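Side-chain contacts in C2 toxin component I (Clostridium botulinum, PDB 2J3X), which is the enzymatic component of the binary C2 toxin, an ADP-ribosyltransferase that modifies actin in host cells: residues Glu69-Glu73 and Asp74-Asn78; Phe80-Glu83 and Arg84-Ala88. The protein carries 2 engineered substitutions. All blocks are in the same frame, centred on the assembly; numbering follows the deposited sequence.

Along the chain, helix 65-73 ends, a short turn follows, and helix 77-90 begins. Interaction 1 (69-73 with 74-78) closes that turn, tying the last turn of the first helix to the start of the second. Interaction 2 (80-83 with 84-88) comes next in series, wholly within helix 77-90, so the two neither nest nor cross; their centres lie about 13 Å apart. They meet where K72 CE lies 3.1 Å from E83 OE2, and one sulfate, hydrogen-bonded to K72 and R86, bridges both. Together with helix 47-59, which lies against both, they form part of the first of two ADP-ribosyltransferase-type regions.

Interaction 1: residues Glu69-Glu73 and Asp74-Asn78; sequences EIMKE and DENQN. Unlike the reference sequence in segment 74-78: Q77 (reference His). With SO4 (sulfate ion), chain M.
M71 and N76 meet across the turn as two side chains running alongside each other in the same direction. M71 CB and N76 CB are 3.8 Å apart. Farther out the amide ND2 of N76 rides 4.0 Å from M71 SD, a van der Waals contact. The N76 amide gets there because its CG stands trans to the backbone N (chi1 -176°). Its OD1 has a different task, accepting a hydrogen bond from the backbone N of L79. F56 of helix 47-59 packs on both M71 and N76.

A second side-by-side pair, I70 and D74, brings I70 CG2 to 3.3 Å from D74 OD2. Only OD2 of the carboxylate touches the methyl; it lies as close to I70 O, two acceptors that do not bond. R412 touches both residues.

Three backbone bonds fold the chain back. D74 N to I70 O, at 2.9 Å, continues the helical pattern. N76 N then reaches M71 O (2.9 Å, N-H...O 161°), while E75 N reaches K72 O at 2.9 Å from above the carbonyl plane, displaced from its lone pairs. E75 itself takes positive phi (56°), the turn of the backbone that lets both bonds form. The side chain of Q77, which differs from the reference His, adds a weak bond from NE2 to E75 O.

K72 leads away from the turn. Its chain is extended beyond CG, carrying NZ to a sulfate, probably from the crystallisation liquor, where it bonds O4 at 2.8 Å; K224 and R86 hold the same anion.

The evidence defines a tight link between two consecutive helices: a Schellman motif, with its paired bonds to M71 O and K72 O, terminates helix 65-73, and N76 follows at once as the N-cap of helix 77-90.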
ATOM      1  N   GLU A  69      -3.856 -19.237   7.048  1.00 12.04           N
ATOM      2  CA  GLU A  69      -4.186 -20.323   7.976  1.00 13.25           C
ATOM      3  C   GLU A  69      -3.424 -21.597   7.616  1.00 13.97           C
ATOM      4  O   GLU A  69      -2.919 -22.285   8.510  1.00 15.27           O
ATOM      5  CB  GLU A  69      -5.678 -20.564   7.891  1.00 12.96           C
ATOM      6  CG  GLU A  69      -6.465 -19.392   8.479  1.00 13.31           C
ATOM      7  CD  GLU A  69      -7.917 -19.429   8.105  1.00 18.92           C
ATOM      8  OE1 GLU A  69      -8.352 -20.273   7.280  1.00 18.42           O
ATOM      9  OE2 GLU A  69      -8.647 -18.587   8.626  1.00 21.38           O
ATOM     10  N   ILE A  70      -3.311 -21.903   6.317  1.00 14.84           N
ATOM     11  CA  ILE A  70      -2.464 -23.023   5.898  1.00 15.06           C
ATOM     12  C   ILE A  70      -1.032 -22.865   6.398  1.00 13.66           C
ATOM     13  O   ILE A  70      -0.462 -23.808   6.927  1.00 12.77           O
ATOM     14  CB  ILE A  70      -2.493 -23.223   4.346  1.00 16.05           C
ATOM     15  CG1 ILE A  70      -3.808 -23.878   3.950  1.00 18.17           C
ATOM     16  CG2 ILE A  70      -1.260 -24.011   3.862  1.00 17.37           C
ATOM     17  CD1 ILE A  70      -4.201 -23.652   2.448  1.00 19.49           C
ATOM     18  N   MET A  71      -0.426 -21.689   6.227  1.00 12.09           N
ATOM     19  CA  MET A  71       0.908 -21.475   6.712  1.00 12.26           C
ATOM     20  C   MET A  71       1.052 -21.613   8.237  1.00 11.94           C
ATOM     21  O   MET A  71       2.042 -22.162   8.716  1.00 12.86           O
ATOM     22  CB  MET A  71       1.385 -20.067   6.266  1.00 11.73           C
ATOM     23  CG  MET A  71       1.829 -20.097   4.778  1.00 12.85           C
ATOM     24  SD  MET A  71       2.655 -18.520   4.368  1.00 15.80           S
ATOM     25  CE  MET A  71       1.255 -17.392   4.292  1.00 17.51           C
ATOM     26  N   LYS A  72       0.078 -21.097   9.000  1.00 11.45           N
ATOM     27  CA  LYS A  72       0.144 -21.271  10.459  1.00 10.46           C
ATOM     28  C   LYS A  72       0.075 -22.765  10.809  1.00 11.40           C
ATOM     29  O   LYS A  72       0.832 -23.233  11.619  1.00 10.83           O
ATOM     30  CB  LYS A  72      -1.048 -20.549  11.153  1.00 10.30           C
ATOM     31  CG  LYS A  72      -0.903 -18.967  11.011  1.00  9.79           C
ATOM     32  CD  LYS A  72      -2.023 -18.248  11.769  1.00 10.52           C
ATOM     33  CE  LYS A  72      -1.780 -16.722  11.791  1.00 10.46           C
ATOM     34  NZ  LYS A  72      -2.961 -16.112  12.436  1.00  8.78           N
ATOM     35  N   GLU A  73      -0.845 -23.491  10.212  1.00 12.99           N
ATOM     36  CA  GLU A  73      -0.972 -24.932  10.580  1.00 16.05           C
ATOM     37  C   GLU A  73       0.222 -25.728  10.086  1.00 15.77           C
ATOM     38  O   GLU A  73       0.530 -26.784  10.664  1.00 16.91           O
ATOM     39  CB  GLU A  73      -2.290 -25.496  10.085  1.00 16.23           C
ATOM     40  CG  GLU A  73      -3.483 -24.750  10.784  1.00 19.10           C
ATOM     41  CD  GLU A  73      -4.889 -25.153  10.328  1.00 22.92           C
ATOM     42  OE1 GLU A  73      -5.126 -25.212   9.087  1.00 33.89           O
ATOM     43  OE2 GLU A  73      -5.769 -25.353  11.198  1.00 20.36           O
ATOM     44  N   ASP A  74       0.873 -25.254   9.021  1.00 15.52           N
ATOM     45  CA  ASP A  74       2.182 -25.784   8.583  1.00 15.56           C
ATOM     46  C   ASP A  74       3.402 -25.319   9.374  1.00 15.53           C
ATOM     47  O   ASP A  74       4.563 -25.640   9.008  1.00 14.75           O
ATOM     48  CB  ASP A  74       2.396 -25.526   7.096  1.00 15.72           C
ATOM     49  CG  ASP A  74       1.389 -26.268   6.231  1.00 19.12           C
ATOM     50  OD1 ASP A  74       0.744 -27.212   6.723  1.00 24.25           O
ATOM     51  OD2 ASP A  74       1.243 -25.900   5.038  1.00 23.02           O
ATOM     52  N   GLU A  75       3.179 -24.555  10.448  1.00 14.58           N
ATOM     53  CA  GLU A  75       4.290 -24.044  11.247  1.00 15.61           C
ATOM     54  C   GLU A  75       5.300 -23.236  10.420  1.00 15.90           C
ATOM     55  O   GLU A  75       6.527 -23.398  10.562  1.00 16.00           O
ATOM     56  CB  GLU A  75       5.030 -25.201  11.946  1.00 17.34           C
ATOM     57  CG  GLU A  75       4.126 -26.207  12.621  1.00 22.43           C
ATOM     58  CD  GLU A  75       3.772 -25.749  13.990  1.00 26.75           C
ATOM     59  OE1 GLU A  75       3.492 -24.539  14.128  1.00 25.52           O
ATOM     60  OE2 GLU A  75       3.803 -26.570  14.924  1.00 25.62           O
ATOM     61  N   ASN A  76       4.797 -22.380   9.540  1.00 14.46           N
ATOM     62  CA  ASN A  76       5.653 -21.589   8.692  1.00 15.53           C
ATOM     63  C   ASN A  76       6.481 -20.601   9.514  1.00 15.74           C
ATOM     64  O   ASN A  76       5.914 -19.691  10.156  1.00 13.53           O
ATOM     65  CB  ASN A  76       4.807 -20.883   7.643  1.00 14.39           C
ATOM     66  CG  ASN A  76       5.658 -20.101   6.642  1.00 17.75           C
ATOM     67  OD1 ASN A  76       6.230 -19.073   6.987  1.00 18.28           O
ATOM     68  ND2 ASN A  76       5.825 -20.644   5.440  1.00 15.97           N
ATOM     69  N   GLN A  77       7.806 -20.746   9.456  1.00 15.31           N
ATOM     70  CA  GLN A  77       8.698 -19.943  10.286  1.00 15.82           C
ATOM     71  C   GLN A  77       8.761 -18.524   9.778  1.00 14.74           C
ATOM     72  O   GLN A  77       8.962 -17.595  10.597  1.00 14.61           O
ATOM     73  CB  GLN A  77      10.119 -20.547  10.383  1.00 17.93           C
ATOM     74  CG  GLN A  77      10.145 -21.895  11.234  1.00 22.40           C
ATOM     75  CD  GLN A  77       9.440 -21.791  12.587  1.00 27.05           C
ATOM     76  OE1 GLN A  77       9.785 -20.937  13.433  1.00 29.66           O
ATOM     77  NE2 GLN A  77       8.436 -22.671  12.807  1.00 27.36           N
ATOM     78  N   ASN A  78       8.625 -18.325   8.463  1.00 13.21           N
ATOM     79  CA  ASN A  78       8.632 -16.912   7.970  1.00 13.40           C
ATOM     80  C   ASN A  78       7.455 -16.156   8.602  1.00 12.23           C
ATOM     81  O   ASN A  78       7.639 -15.034   9.102  1.00 12.15           O
ATOM     82  CB  ASN A  78       8.568 -16.861   6.461  1.00 13.13           C
ATOM     83  CG  ASN A  78       9.883 -17.285   5.815  1.00 18.59           C
ATOM     84  OD1 ASN A  78      10.923 -17.259   6.460  1.00 20.30           O
ATOM     85  ND2 ASN A  78       9.830 -17.648   4.532  1.00 21.67           N
TER
HETATM   86  S   SO4 M1443      -1.519 -12.427  12.040  1.00 12.20           S
HETATM   87  O1  SO4 M1443      -0.203 -12.861  11.451  1.00 12.66           O
HETATM   88  O2  SO4 M1443      -1.258 -12.223  13.462  1.00 13.36           O
HETATM   89  O3  SO4 M1443      -1.913 -11.130  11.478  1.00 12.76           O
HETATM   90  O4  SO4 M1443      -2.550 -13.451  11.840  1.00 14.25           O

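Interaction 2: residues Phe80-Glu83 and Arg84-Ala88; sequences FDVE and RIREA. With SO4 (sulfate ion), chain M.
F80 CB lies over the guanidinium of R84, 3.7 Å above the plane's centre, while R84 NH2 comes obliquely to ring atom CD2; ring and guanidinium planes are 52° apart. The arginine chain is extended from CG to NE, back along the preceding turn. D81 OD1 reaches R84 NH1 obliquely, from the same side of the plane as F80 CB, in a long salt bridge (3.9 Å), and a water accepts from NH1 and donates to OD1.

Two residues on, on another side of the helix, V82 CG1 covers a face of the R86 guanidinium, 3.5 Å from NE. V82 chi1 of 166°, setting CG1 trans to the backbone N, aims that methyl there. R86 NH1 bonds sulfate O3 at 3.0 Å, in the guanidinium plane, and R86 NE is held by Q189 OE1. E83 OE2 sits 2.5 Å from sulfate O1, so close that an acid group probably donates a proton.

Backbone bonds from N of residues 84-87 to O of residues 80-83 (N-H...O 166° for R86) are those of an alpha-helix. D81, V82 and I85 pack on helix 47-59, D81 and R84 on helix 35-42, and Q189 lies between strands 183-187 and 191-203.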
ATOM      1  N   PHE A  80       5.656 -16.935  11.372  1.00 13.01           N
ATOM      2  CA  PHE A  80       5.868 -16.790  12.835  1.00 12.42           C
ATOM      3  C   PHE A  80       6.905 -15.728  13.149  1.00 12.75           C
ATOM      4  O   PHE A  80       6.752 -14.995  14.135  1.00 12.64           O
ATOM      5  CB  PHE A  80       6.328 -18.094  13.471  1.00 12.36           C
ATOM      6  CG  PHE A  80       5.270 -19.191  13.457  1.00 12.14           C
ATOM      7  CD1 PHE A  80       3.941 -18.943  13.134  1.00  9.79           C
ATOM      8  CD2 PHE A  80       5.632 -20.467  13.879  1.00 11.12           C
ATOM      9  CE1 PHE A  80       2.973 -20.019  13.134  1.00 12.62           C
ATOM     10  CE2 PHE A  80       4.704 -21.503  13.904  1.00 12.69           C
ATOM     11  CZ  PHE A  80       3.400 -21.289  13.547  1.00 12.34           C
ATOM     12  N   ASP A  81       7.953 -15.652  12.340  1.00 12.57           N
ATOM     13  CA  ASP A  81       8.994 -14.631  12.565  1.00 13.12           C
ATOM     14  C   ASP A  81       8.426 -13.214  12.389  1.00 12.13           C
ATOM     15  O   ASP A  81       8.675 -12.333  13.219  1.00 13.92           O
ATOM     16  CB  ASP A  81      10.207 -14.834  11.633  1.00 13.98           C
ATOM     17  CG  ASP A  81      11.136 -15.939  12.122  1.00 18.80           C
ATOM     18  OD1 ASP A  81      11.044 -16.296  13.315  1.00 24.47           O
ATOM     19  OD2 ASP A  81      11.950 -16.422  11.304  1.00 22.31           O
ATOM     20  N   VAL A  82       7.650 -12.980  11.327  1.00 11.68           N
ATOM     21  CA  VAL A  82       6.935 -11.681  11.165  1.00 11.07           C
ATOM     22  C   VAL A  82       6.055 -11.403  12.392  1.00 11.36           C
ATOM     23  O   VAL A  82       6.066 -10.269  12.944  1.00 11.30           O
ATOM     24  CB  VAL A  82       6.097 -11.622   9.860  1.00  9.94           C
ATOM     25  CG1 VAL A  82       5.071 -10.443   9.822  1.00 10.21           C
ATOM     26  CG2 VAL A  82       7.029 -11.632   8.602  1.00 10.75           C
ATOM     27  N   GLU A  83       5.274 -12.390  12.831  1.00 10.54           N
ATOM     28  CA  GLU A  83       4.398 -12.156  13.992  1.00  9.98           C
ATOM     29  C   GLU A  83       5.222 -11.829  15.248  1.00 10.20           C
ATOM     30  O   GLU A  83       4.832 -10.963  16.051  1.00 11.55           O
ATOM     31  CB  GLU A  83       3.534 -13.391  14.188  1.00  9.20           C
ATOM     32  CG  GLU A  83       2.511 -13.579  13.032  1.00  9.15           C
ATOM     33  CD  GLU A  83       1.774 -14.927  13.055  1.00  9.84           C
ATOM     34  OE1 GLU A  83       2.250 -15.839  13.741  1.00 11.88           O
ATOM     35  OE2 GLU A  83       0.697 -15.011  12.394  1.00 10.95           O
ATOM     36  N   ARG A  84       6.345 -12.521  15.423  1.00 10.95           N
ATOM     37  CA  ARG A  84       7.215 -12.290  16.599  1.00 11.73           C
ATOM     38  C   ARG A  84       7.863 -10.913  16.613  1.00 12.04           C
ATOM     39  O   ARG A  84       8.031 -10.307  17.675  1.00 13.35           O
ATOM     40  CB  ARG A  84       8.267 -13.394  16.707  1.00 10.67           C
ATOM     41  CG  ARG A  84       7.636 -14.724  17.225  1.00 12.53           C
ATOM     42  CD  ARG A  84       8.530 -15.928  16.971  1.00 13.35           C
ATOM     43  NE  ARG A  84       7.775 -17.164  17.239  1.00 13.27           N
ATOM     44  CZ  ARG A  84       8.108 -18.367  16.750  1.00 17.51           C
ATOM     45  NH1 ARG A  84       9.218 -18.533  15.995  1.00 15.65           N
ATOM     46  NH2 ARG A  84       7.332 -19.423  17.031  1.00 13.42           N
ATOM     47  N   ILE A  85       8.247 -10.439  15.430  1.00 11.95           N
ATOM     48  CA  ILE A  85       8.813  -9.084  15.273  1.00 11.69           C
ATOM     49  C   ILE A  85       7.709  -8.077  15.616  1.00 11.15           C
ATOM     50  O   ILE A  85       7.931  -7.105  16.340  1.00 11.01           O
ATOM     51  CB  ILE A  85       9.435  -8.868  13.862  1.00 12.42           C
ATOM     52  CG1 ILE A  85      10.691  -9.723  13.696  1.00 12.14           C
ATOM     53  CG2 ILE A  85       9.833  -7.381  13.669  1.00 10.76           C
ATOM     54  CD1 ILE A  85      11.110  -9.902  12.198  1.00 13.09           C
ATOM     55  N   ARG A  86       6.502  -8.281  15.098  1.00 10.78           N
ATOM     56  CA  ARG A  86       5.386  -7.387  15.409  1.00 11.38           C
ATOM     57  C   ARG A  86       5.154  -7.325  16.892  1.00 12.85           C
ATOM     58  O   ARG A  86       4.928  -6.227  17.448  1.00 13.45           O
ATOM     59  CB  ARG A  86       4.085  -7.862  14.738  1.00 11.68           C
ATOM     60  CG  ARG A  86       4.074  -7.699  13.221  1.00  9.39           C
ATOM     61  CD  ARG A  86       2.707  -8.203  12.769  1.00 13.64           C
ATOM     62  NE  ARG A  86       2.612  -8.381  11.317  1.00 12.28           N
ATOM     63  CZ  ARG A  86       1.652  -9.085  10.713  1.00 12.20           C
ATOM     64  NH1 ARG A  86       0.711  -9.724  11.430  1.00 13.57           N
ATOM     65  NH2 ARG A  86       1.642  -9.145   9.386  1.00 12.28           N
ATOM     66  N   GLU A  87       5.170  -8.499  17.516  1.00 12.40           N
ATOM     67  CA  GLU A  87       4.951  -8.597  18.963  0.50 14.02           C
ATOM     68  C   GLU A  87       6.070  -7.918  19.756  1.00 14.19           C
ATOM     69  O   GLU A  87       5.776  -7.211  20.745  1.00 15.70           O
ATOM     70  CB  GLU A  87       4.821 -10.063  19.355  0.50 13.92           C
ATOM     71  CG  GLU A  87       4.507 -10.336  20.797  0.50 14.38           C
ATOM     72  CD  GLU A  87       4.436 -11.847  21.126  0.50 16.66           C
ATOM     73  OE1 GLU A  87       4.476 -12.690  20.208  0.50 23.16           O
ATOM     74  OE2 GLU A  87       4.342 -12.198  22.318  0.50 22.30           O
ATOM     75  N   ALA A  88       7.311  -8.070  19.313  1.00 13.65           N
ATOM     76  CA  ALA A  88       8.453  -7.396  19.977  1.00 11.89           C
ATOM     77  C   ALA A  88       8.299  -5.870  19.875  1.00 13.87           C
ATOM     78  O   ALA A  88       8.520  -5.113  20.842  1.00 12.50           O
ATOM     79  CB  ALA A  88       9.770  -7.856  19.332  1.00 12.27           C
TER
HETATM   80  S   SO4 M1443      -1.519 -12.427  12.040  1.00 12.20           S
HETATM   81  O1  SO4 M1443      -0.203 -12.861  11.451  1.00 12.66           O
HETATM   82  O2  SO4 M1443      -1.258 -12.223  13.462  1.00 13.36           O
HETATM   83  O3  SO4 M1443      -1.913 -11.130  11.478  1.00 12.76           O
HETATM   84  O4  SO4 M1443      -2.550 -13.451  11.840  1.00 14.25           O
HETATM   85  O   HOH W   1      11.829 -17.116  16.366  1.00 17.63           O